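Magnesium transporter (Enterococcus faecalis, PDB 2OUX) transports magnesium ions across the cell membrane as a homodimer, this construct being its cytosolic part, with an N domain and paired CBS domains. Local coordinates at the interface of chains A and B. Residues are numbered along the deposited sequence; one frame, centred on the assembly and turned at random. Chains: chain A/B, Magnesium transporter.

Contact 1: the interface of chains A and B. Residues chain A 8, 37-38; chain B 229-230.
A:Tyr37 and A:Glu38, in the first turn of helix 36-43, face B:Asp229 and B:Tyr230, the last two residues of helix 220-230, so the start of one helix meets the end of another across the homodimer interface. The ring of A:Tyr37 lies flat against B:Asp229: CB of the aspartate sits over the middle of one face, 3.6 Å from the ring centroid, in a CH-pi contact. The carboxylate continues this layer almost parallel to the ring, the planes 5° apart, with CG of B:Asp229 3.6 Å from CZ of A:Tyr37. A flat aromatic ring suits this place because it allows such close layering, its face receiving the CB methylene while the carboxylate lies toward the phenol end. CG of A:Tyr37 is anti to its backbone nitrogen (chi1 165°), which carries the ring across to the other chain. The same ring turns its CD2 edge to a face of the B:Tyr230 ring, off-centre and 3.9 Å from CZ, an edge-to-face pair. B:Tyr230 then reaches on to A:Glu38, whose extended chain lays CG 3.7 Å from CE1 of the tyrosine. A long glutamate supplies both methylene packing and an acceptor. The phenol OH of B:Tyr230 donates a 3.1 Å hydrogen bond to the carboxylate OE2 of A:Glu38, arriving on the anti side and 26° out of the carboxylate plane.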
loop_
_atom_site.group_PDB
_atom_site.type_symbol
_atom_site.label_atom_id
_atom_site.label_comp_id
_atom_site.label_asym_id
_atom_site.label_seq_id
_atom_site.Cartn_x
_atom_site.Cartn_y
_atom_site.Cartn_z
HETATM N N MSE A 8 -3.514 -20.091 -15.101
HETATM C CA MSE A 8 -2.070 -19.968 -15.204
HETATM C C MSE A 8 -1.482 -20.993 -16.160
HETATM O O MSE A 8 -0.679 -20.656 -17.031
HETATM C CB MSE A 8 -1.438 -20.153 -13.826
HETATM C CG MSE A 8 -0.091 -19.498 -13.699
HETATM SE SE MSE A 8 -0.315 -17.650 -14.131
HETATM C CE MSE A 8 -1.134 -17.086 -12.479
ATOM N N TYR A 37 5.123 -11.277 -10.768
ATOM C CA TYR A 37 5.141 -12.490 -9.948
ATOM C C TYR A 37 4.846 -13.714 -10.811
ATOM O O TYR A 37 5.398 -14.787 -10.584
ATOM C CB TYR A 37 4.108 -12.439 -8.829
ATOM C CG TYR A 37 3.854 -13.802 -8.207
ATOM C CD1 TYR A 37 4.776 -14.383 -7.329
ATOM C CD2 TYR A 37 2.713 -14.529 -8.533
ATOM C CE1 TYR A 37 4.556 -15.658 -6.785
ATOM C CE2 TYR A 37 2.483 -15.798 -7.999
ATOM C CZ TYR A 37 3.409 -16.357 -7.133
ATOM O OH TYR A 37 3.167 -17.603 -6.610
ATOM N N GLU A 38 3.946 -13.558 -11.774
ATOM C CA GLU A 38 3.617 -14.667 -12.665
ATOM C C GLU A 38 4.829 -14.890 -13.582
ATOM O O GLU A 38 5.158 -16.026 -13.944
ATOM C CB GLU A 38 2.353 -14.346 -13.475
ATOM C CG GLU A 38 1.161 -13.988 -12.607
ATOM C CD GLU A 38 -0.104 -13.683 -13.395
ATOM O OE1 GLU A 38 -0.033 -13.007 -14.450
ATOM O OE2 GLU A 38 -1.186 -14.104 -12.938
ATOM N N ASP B 229 1.983 -12.515 -2.611
ATOM C CA ASP B 229 2.691 -12.797 -3.859
ATOM C C ASP B 229 2.716 -11.663 -4.885
ATOM O O ASP B 229 3.767 -11.344 -5.440
ATOM C CB ASP B 229 2.113 -14.051 -4.517
ATOM C CG ASP B 229 2.488 -15.316 -3.776
ATOM O OD1 ASP B 229 3.560 -15.320 -3.130
ATOM O OD2 ASP B 229 1.725 -16.303 -3.854
ATOM N N TYR B 230 1.567 -11.048 -5.131
ATOM C CA TYR B 230 1.485 -9.970 -6.119
ATOM C C TYR B 230 1.841 -8.588 -5.597
ATOM O O TYR B 230 1.771 -7.612 -6.347
ATOM C CB TYR B 230 0.074 -9.919 -6.704
ATOM C CG TYR B 230 -0.272 -11.119 -7.547
ATOM C CD1 TYR B 230 -0.093 -11.101 -8.936
ATOM C CD2 TYR B 230 -0.774 -12.282 -6.960
ATOM C CE1 TYR B 230 -0.412 -12.215 -9.717
ATOM C CE2 TYR B 230 -1.094 -13.395 -7.733
ATOM C CZ TYR B 230 -0.911 -13.355 -9.110
ATOM O OH TYR B 230 -1.236 -14.458 -9.868
#

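Contact 2: the interface of chains A and B. Residues chain A 35, 69; chain B 230-232.
A:His35 meets B:Tyr230 ring against ring, with the imidazole offering its face and the tyrosine an edge. CD1 of B:Tyr230 points at the middle of the imidazole, 3.5 Å from CG of A:His35, and the two planes stand 69° apart. The backbone carbonyl O of B:Tyr230, at the end of helix 220-230, lies by the CE1/NE2 rim of the imidazole, 3.1 Å from CE1 of A:His35. A histidine fits here because its small flat ring receives an aromatic C-H on its face and sets a polar rim beside the carbonyl. The CE1 corner of the imidazole also meets the rim of B:Phe232 in a second edge-to-face pair, the planes 82° apart, with CE1 of A:His35 3.8 Å from CE1 of the phenylalanine. Both partner rings approach from one side of the imidazole. A:His35 belongs to the loop just ahead of helix 36-43; with chi1 at 173° the ring swings away from the backbone N and over to B:Tyr230.

Behind these contacts, chain B packs on itself: CB of B:Tyr230 lies over the centre of the B:Phe232 ring, helping to hold the two aromatic groups as one surface. B:Asp231 separates them in sequence, and its backbone takes a left-handed conformation that turns the chain as helix 220-230 ends. This residue is a magnesium-binding site of the protein. At the border of the patch, A:Val69, in the loop after helix 60-67, is compact enough to pack alongside the aspartate, the two side chains pointing opposite ways, its methyl CG1 3.6 Å from the carboxylate OD2 of B:Asp231.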
loop_
_atom_site.group_PDB
_atom_site.type_symbol
_atom_site.label_atom_id
_atom_site.label_comp_id
_atom_site.label_asym_id
_atom_site.label_seq_id
_atom_site.Cartn_x
_atom_site.Cartn_y
_atom_site.Cartn_z
ATOM N N HIS A 35 1.921 -10.284 -14.769
ATOM C CA HIS A 35 2.371 -9.529 -13.600
ATOM C C HIS A 35 3.760 -10.104 -13.283
ATOM O O HIS A 35 3.989 -11.288 -13.496
ATOM C CB HIS A 35 1.408 -9.786 -12.437
ATOM C CG HIS A 35 1.852 -9.194 -11.135
ATOM N ND1 HIS A 35 1.257 -8.074 -10.586
ATOM C CD2 HIS A 35 2.816 -9.575 -10.270
ATOM C CE1 HIS A 35 1.840 -7.795 -9.433
ATOM N NE2 HIS A 35 2.788 -8.687 -9.216
ATOM N N VAL A 69 11.182 -9.658 -7.550
ATOM C CA VAL A 69 10.279 -10.432 -6.714
ATOM C C VAL A 69 10.585 -11.905 -6.515
ATOM O O VAL A 69 9.925 -12.569 -5.718
ATOM C CB VAL A 69 8.831 -10.285 -7.194
ATOM C CG1 VAL A 69 8.428 -8.819 -7.124
ATOM C CG2 VAL A 69 8.687 -10.824 -8.617
ATOM N N TYR B 230 1.567 -11.048 -5.131
ATOM C CA TYR B 230 1.485 -9.970 -6.119
ATOM C C TYR B 230 1.841 -8.588 -5.597
ATOM O O TYR B 230 1.771 -7.612 -6.347
ATOM C CB TYR B 230 0.074 -9.919 -6.704
ATOM C CG TYR B 230 -0.272 -11.119 -7.547
ATOM C CD1 TYR B 230 -0.093 -11.101 -8.936
ATOM C CD2 TYR B 230 -0.774 -12.282 -6.960
ATOM C CE1 TYR B 230 -0.412 -12.215 -9.717
ATOM C CE2 TYR B 230 -1.094 -13.395 -7.733
ATOM C CZ TYR B 230 -0.911 -13.355 -9.110
ATOM O OH TYR B 230 -1.236 -14.458 -9.868
ATOM N N ASP B 231 2.222 -8.510 -4.322
ATOM C CA ASP B 231 2.564 -7.235 -3.686
ATOM C C ASP B 231 1.489 -6.163 -3.923
ATOM O O ASP B 231 1.802 -5.034 -4.311
ATOM C CB ASP B 231 3.914 -6.733 -4.197
ATOM C CG ASP B 231 5.027 -7.683 -3.873
ATOM O OD1 ASP B 231 4.899 -8.315 -2.825
ATOM O OD2 ASP B 231 6.015 -7.803 -4.636
ATOM N N PHE B 232 0.226 -6.522 -3.680
ATOM C CA PHE B 232 -0.883 -5.597 -3.891
ATOM C C PHE B 232 -1.208 -4.751 -2.674
ATOM O O PHE B 232 -1.070 -5.209 -1.544
ATOM C CB PHE B 232 -2.169 -6.347 -4.269
ATOM C CG PHE B 232 -2.151 -6.974 -5.638
ATOM C CD1 PHE B 232 -1.508 -6.349 -6.700
ATOM C CD2 PHE B 232 -2.871 -8.148 -5.884
ATOM C CE1 PHE B 232 -1.584 -6.878 -7.984
ATOM C CE2 PHE B 232 -2.955 -8.680 -7.159
ATOM C CZ PHE B 232 -2.312 -8.042 -8.214
#

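The C-alpha centres of contact 1 and contact 2 are about 6 Å apart, and B:Tyr230 belongs to both, so they are neighbouring portions of one surface. Chain B contributes the end of helix 220-230 and the residues that follow, all within its second CBS domain. Chain A contributes A:His35, A:Tyr37, A:Glu38 and A:Val69 from its N domain and, marginally, the start of helix 8-20. The patches therefore join an N domain to the CBS domain of the other subunit. Two-fold symmetry repeats the arrangement with the chains exchanged. Magnesium-binding B:Asp231 raises the possibility that metal binding and subunit packing are coupled, which the structure alone does not show.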